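Local coordinates for XC6422 protein (Xanthomonas campestris, PDB 2FUK) that is probably a hydrolase, a small serine alpha/beta-hydrolase without a lid, at residues L22-D27 with A101-A106; R63-R66 with T71-R74. All blocks are in the same frame, centred on the assembly; numbering follows the deposited sequence.

Contact 1 of 2, residues L22-D27 with A101-A106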
# COMPACT_ATOMS: atom_id res chain seq x y z
N LEU A 22 22.11 -13.25 14.24
CA LEU A 22 20.93 -12.40 14.27
C LEU A 22 20.12 -12.64 12.99
O LEU A 22 20.68 -12.62 11.89
CB LEU A 22 21.32 -10.91 14.35
CG LEU A 22 21.94 -10.35 15.63
CD1 LEU A 22 22.42 -8.91 15.40
CD2 LEU A 22 20.92 -10.40 16.76
N ASP A 23 18.83 -12.88 13.14
CA ASP A 23 17.95 -13.09 11.99
C ASP A 23 17.74 -11.73 11.34
O ASP A 23 17.38 -10.76 12.02
CB ASP A 23 16.59 -13.62 12.43
CG ASP A 23 16.68 -14.97 13.10
OD1 ASP A 23 15.75 -15.29 13.86
OD2 ASP A 23 17.66 -15.71 12.85
N VAL A 24 17.96 -11.67 10.03
CA VAL A 24 17.81 -10.43 9.29
C VAL A 24 16.96 -10.63 8.04
O VAL A 24 16.96 -11.70 7.44
CB VAL A 24 19.20 -9.88 8.89
CG1 VAL A 24 19.07 -8.66 7.99
CG2 VAL A 24 19.98 -9.51 10.14
N ALA A 25 16.22 -9.60 7.66
CA ALA A 25 15.41 -9.65 6.45
C ALA A 25 15.58 -8.32 5.75
O ALA A 25 15.46 -7.27 6.36
CB ALA A 25 13.94 -9.88 6.80
N VAL A 26 15.89 -8.37 4.45
CA VAL A 26 16.06 -7.16 3.66
C VAL A 26 14.95 -7.12 2.63
O VAL A 26 14.82 -8.04 1.82
CB VAL A 26 17.42 -7.16 2.93
CG1 VAL A 26 17.56 -5.90 2.09
CG2 VAL A 26 18.56 -7.25 3.95
N ASP A 27 14.12 -6.08 2.69
CA ASP A 27 13.02 -5.92 1.74
C ASP A 27 13.38 -4.79 0.78
O ASP A 27 13.60 -3.65 1.20
CB ASP A 27 11.71 -5.54 2.45
CG ASP A 27 11.44 -6.37 3.71
OD1 ASP A 27 11.57 -7.61 3.68
OD2 ASP A 27 11.06 -5.75 4.73
N ALA A 101 23.35 -1.88 11.81
CA ALA A 101 23.63 -0.58 11.23
C ALA A 101 25.00 -0.53 10.57
O ALA A 101 25.16 0.03 9.48
CB ALA A 101 23.52 0.51 12.30
N GLU A 102 26.00 -1.11 11.23
CA GLU A 102 27.35 -1.09 10.68
C GLU A 102 27.47 -1.95 9.42
O GLU A 102 28.25 -1.64 8.52
CB GLU A 102 28.37 -1.54 11.74
CG GLU A 102 28.48 -0.55 12.91
CD GLU A 102 29.56 -0.90 13.92
OE1 GLU A 102 30.02 -2.06 13.95
OE2 GLU A 102 29.96 0.01 14.69
N TRP A 103 26.70 -3.04 9.37
CA TRP A 103 26.71 -3.91 8.19
C TRP A 103 26.06 -3.16 7.03
O TRP A 103 26.53 -3.20 5.89
CB TRP A 103 25.95 -5.21 8.49
CG TRP A 103 25.74 -6.10 7.29
CD1 TRP A 103 26.69 -6.81 6.62
CD2 TRP A 103 24.50 -6.33 6.62
NE1 TRP A 103 26.11 -7.47 5.56
CE2 TRP A 103 24.77 -7.20 5.54
CE3 TRP A 103 23.19 -5.90 6.82
CZ2 TRP A 103 23.78 -7.64 4.66
CZ3 TRP A 103 22.19 -6.33 5.94
CH2 TRP A 103 22.50 -7.20 4.88
N VAL A 104 24.95 -2.48 7.31
CA VAL A 104 24.26 -1.71 6.28
C VAL A 104 25.18 -0.63 5.69
O VAL A 104 25.32 -0.52 4.47
CB VAL A 104 23.00 -1.03 6.87
CG1 VAL A 104 22.43 -0.02 5.88
CG2 VAL A 104 21.95 -2.08 7.19
N ARG A 105 25.81 0.15 6.56
CA ARG A 105 26.68 1.22 6.10
C ARG A 105 27.89 0.73 5.33
O ARG A 105 28.41 1.44 4.48
CB ARG A 105 27.12 2.08 7.30
CG ARG A 105 26.08 3.11 7.68
CD ARG A 105 26.44 3.89 8.93
NE ARG A 105 25.59 5.08 9.05
CZ ARG A 105 25.24 5.63 10.20
NH1 ARG A 105 24.46 6.71 10.20
NH2 ARG A 105 25.64 5.11 11.36
N ALA A 106 28.34 -0.49 5.63
CA ALA A 106 29.49 -1.05 4.94
C ALA A 106 29.09 -1.55 3.56
O ALA A 106 29.82 -1.36 2.58
CB ALA A 106 30.08 -2.20 5.76
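Val-26 and Trp-103 reach for each other from opposite directions, the valine from strand 20-27 and the indole from helix 92-107. CG2 of Val-26 meets the far corner of the six-membered ring, 4.0 Å from CH2 of Trp-103, and arrives at the ring edge close to its plane. Val-24, two residues back on the same side of the strand, lies a little farther off: its CG1 is 4.4 Å from CZ3 of Trp-103, approaching the ring obliquely. Both contacts are apolar and light, with 81 Å² buried in all, and the indole spans most of the gap, since the CA atoms of Val-24 and Trp-103 stand 11.1 Å apart. CB of Trp-103 points at the strand, and with CG anti to the backbone N (chi1 172°) the ring is extended so that its six-membered end meets the valines.

The next shell fixes the ring. Its NE1 is hydrogen-bonded to the carbonyl O of Pro-4 in the N-terminal segment, and the ring of Phe-6 meets the indole, their planes about 30° apart. Leu-13 and Leu-15 of strand 11-17 touch both Trp-103 and Val-24. On the strand, backbone hydrogen bonds between Val-24 and Leu-13 and between Ala-25 and Arg-74 tie the two neighbouring strands to it, while Val-104, next to the tryptophan, packs on Thr-39 and Ile-41 of strand 38-43.

This is helix-on-sheet packing in the alpha/beta-hydrolase fold: helix 92-107 lies against one face of the central sheet and extends a tryptophan to its antiparallel N-terminal strands.

Contact 2 of 2, residues R63-R66 with T71-R74; sequences RALR and TVVR
The side chains of Arg-66 and Val-72 cross at about a right angle, and it is the aliphatic part of the arginine that does the touching. CG of Arg-66 lies 3.4 Å from CG2 of Val-72, and CD of Arg-66 sits 3.5 Å from the same methyl. The other branch is shared: CG1 of Val-72 is 3.7 Å from CG of Arg-66 and 3.8 Å from CB of Leu-65, so the valine fork packs against two successive residues at the end of the helix. CB of Val-72 points toward the helix, with CG1 anti to the carbonyl carbon (chi1 -58°) and CG2 between that carbon and the backbone N. The arginine chain bends at chi3 (68°), and its guanidinium stands oblique to CG2 of Val-72; NE is hydrogen-bonded to the carbonyl O of Leu-28, which helps fix the head.

Leu-65 also touches Ala-40 on strand 38-43, and Val-72 reaches back to Ala-62, one turn before Arg-66. The contact thus closes the second half of a beta-alpha-beta unit, in which strand 38-43 leads through helix 56-66 into the parallel strand 71-75, with strand 20-27 flanking the latter on its other side.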
# COMPACT_ATOMS: atom_id res chain seq x y z
N ARG A 63 6.71 -1.62 4.96
CA ARG A 63 6.04 -1.45 3.68
C ARG A 63 5.86 0.02 3.35
O ARG A 63 6.01 0.43 2.20
CB ARG A 63 4.67 -2.14 3.71
CG ARG A 63 3.99 -2.21 2.35
CD ARG A 63 2.66 -2.92 2.47
NE ARG A 63 2.77 -4.19 3.20
CZ ARG A 63 1.72 -4.91 3.59
NH1 ARG A 63 0.50 -4.48 3.32
NH2 ARG A 63 1.90 -6.04 4.26
N ALA A 64 5.51 0.81 4.36
CA ALA A 64 5.31 2.24 4.19
C ALA A 64 6.55 2.92 3.63
O ALA A 64 6.47 3.80 2.78
CB ALA A 64 4.93 2.86 5.53
N LEU A 65 7.72 2.49 4.11
CA LEU A 65 8.98 3.07 3.66
C LEU A 65 9.38 2.52 2.29
O LEU A 65 9.91 3.26 1.46
CB LEU A 65 10.08 2.78 4.68
CG LEU A 65 9.85 3.41 6.05
CD1 LEU A 65 10.95 2.95 7.01
CD2 LEU A 65 9.85 4.92 5.93
N ARG A 66 9.14 1.24 2.05
CA ARG A 66 9.47 0.63 0.77
C ARG A 66 8.70 1.32 -0.36
O ARG A 66 9.21 1.51 -1.46
CB ARG A 66 9.10 -0.86 0.77
CG ARG A 66 9.89 -1.69 1.76
CD ARG A 66 9.30 -3.10 1.90
NE ARG A 66 9.45 -3.89 0.68
CZ ARG A 66 8.92 -5.10 0.51
NH1 ARG A 66 9.11 -5.75 -0.63
NH2 ARG A 66 8.19 -5.65 1.48
N THR A 71 14.95 1.06 0.87
CA THR A 71 15.26 -0.35 1.13
C THR A 71 15.13 -0.51 2.64
O THR A 71 15.67 0.29 3.41
CB THR A 71 16.69 -0.70 0.70
OG1 THR A 71 16.83 -0.49 -0.71
CG2 THR A 71 17.02 -2.17 1.02
N VAL A 72 14.44 -1.56 3.08
CA VAL A 72 14.24 -1.74 4.51
C VAL A 72 14.83 -3.02 5.08
O VAL A 72 14.74 -4.08 4.47
CB VAL A 72 12.74 -1.68 4.86
CG1 VAL A 72 12.17 -0.34 4.41
CG2 VAL A 72 11.99 -2.80 4.19
N VAL A 73 15.44 -2.89 6.25
CA VAL A 73 16.03 -4.03 6.93
C VAL A 73 15.30 -4.28 8.24
O VAL A 73 15.12 -3.36 9.04
CB VAL A 73 17.53 -3.78 7.24
CG1 VAL A 73 18.10 -4.95 8.04
CG2 VAL A 73 18.30 -3.58 5.95
N ARG A 74 14.87 -5.52 8.44
CA ARG A 74 14.21 -5.92 9.67
C ARG A 74 15.12 -6.97 10.30
O ARG A 74 15.93 -7.59 9.60
CB ARG A 74 12.84 -6.54 9.38
CG ARG A 74 11.80 -5.54 8.90
CD ARG A 74 10.50 -6.24 8.53
NE ARG A 74 10.64 -7.02 7.30
CZ ARG A 74 10.45 -8.33 7.20
NH1 ARG A 74 10.60 -8.92 6.02
NH2 ARG A 74 10.11 -9.05 8.26

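Overall arrangement
Both contacts pack a helix on the same sheet but on opposite faces, and their strands, 20-27 and 71-75, are antiparallel neighbours in it. A backbone hydrogen bond joins them, Asp-27 N lying 2.7 Å from Val-72 O, and a salt bridge runs between the strands from Asp-27 OD1 to Arg-74 NH1. The centres are 12 Å apart. Contact 1 bridges segments far apart in sequence and is wholly buried, a sparse meeting of an indole with two valines. Contact 2 joins elements a four-residue loop apart, buries 150 Å², and mixes buried Leu-65 and Val-72 with the partly exposed Arg-66. At the outer side of helix 56-66, Arg-63 forms a salt bridge with Glu-30 of the second subunit, whereas no other chain touches contact 1.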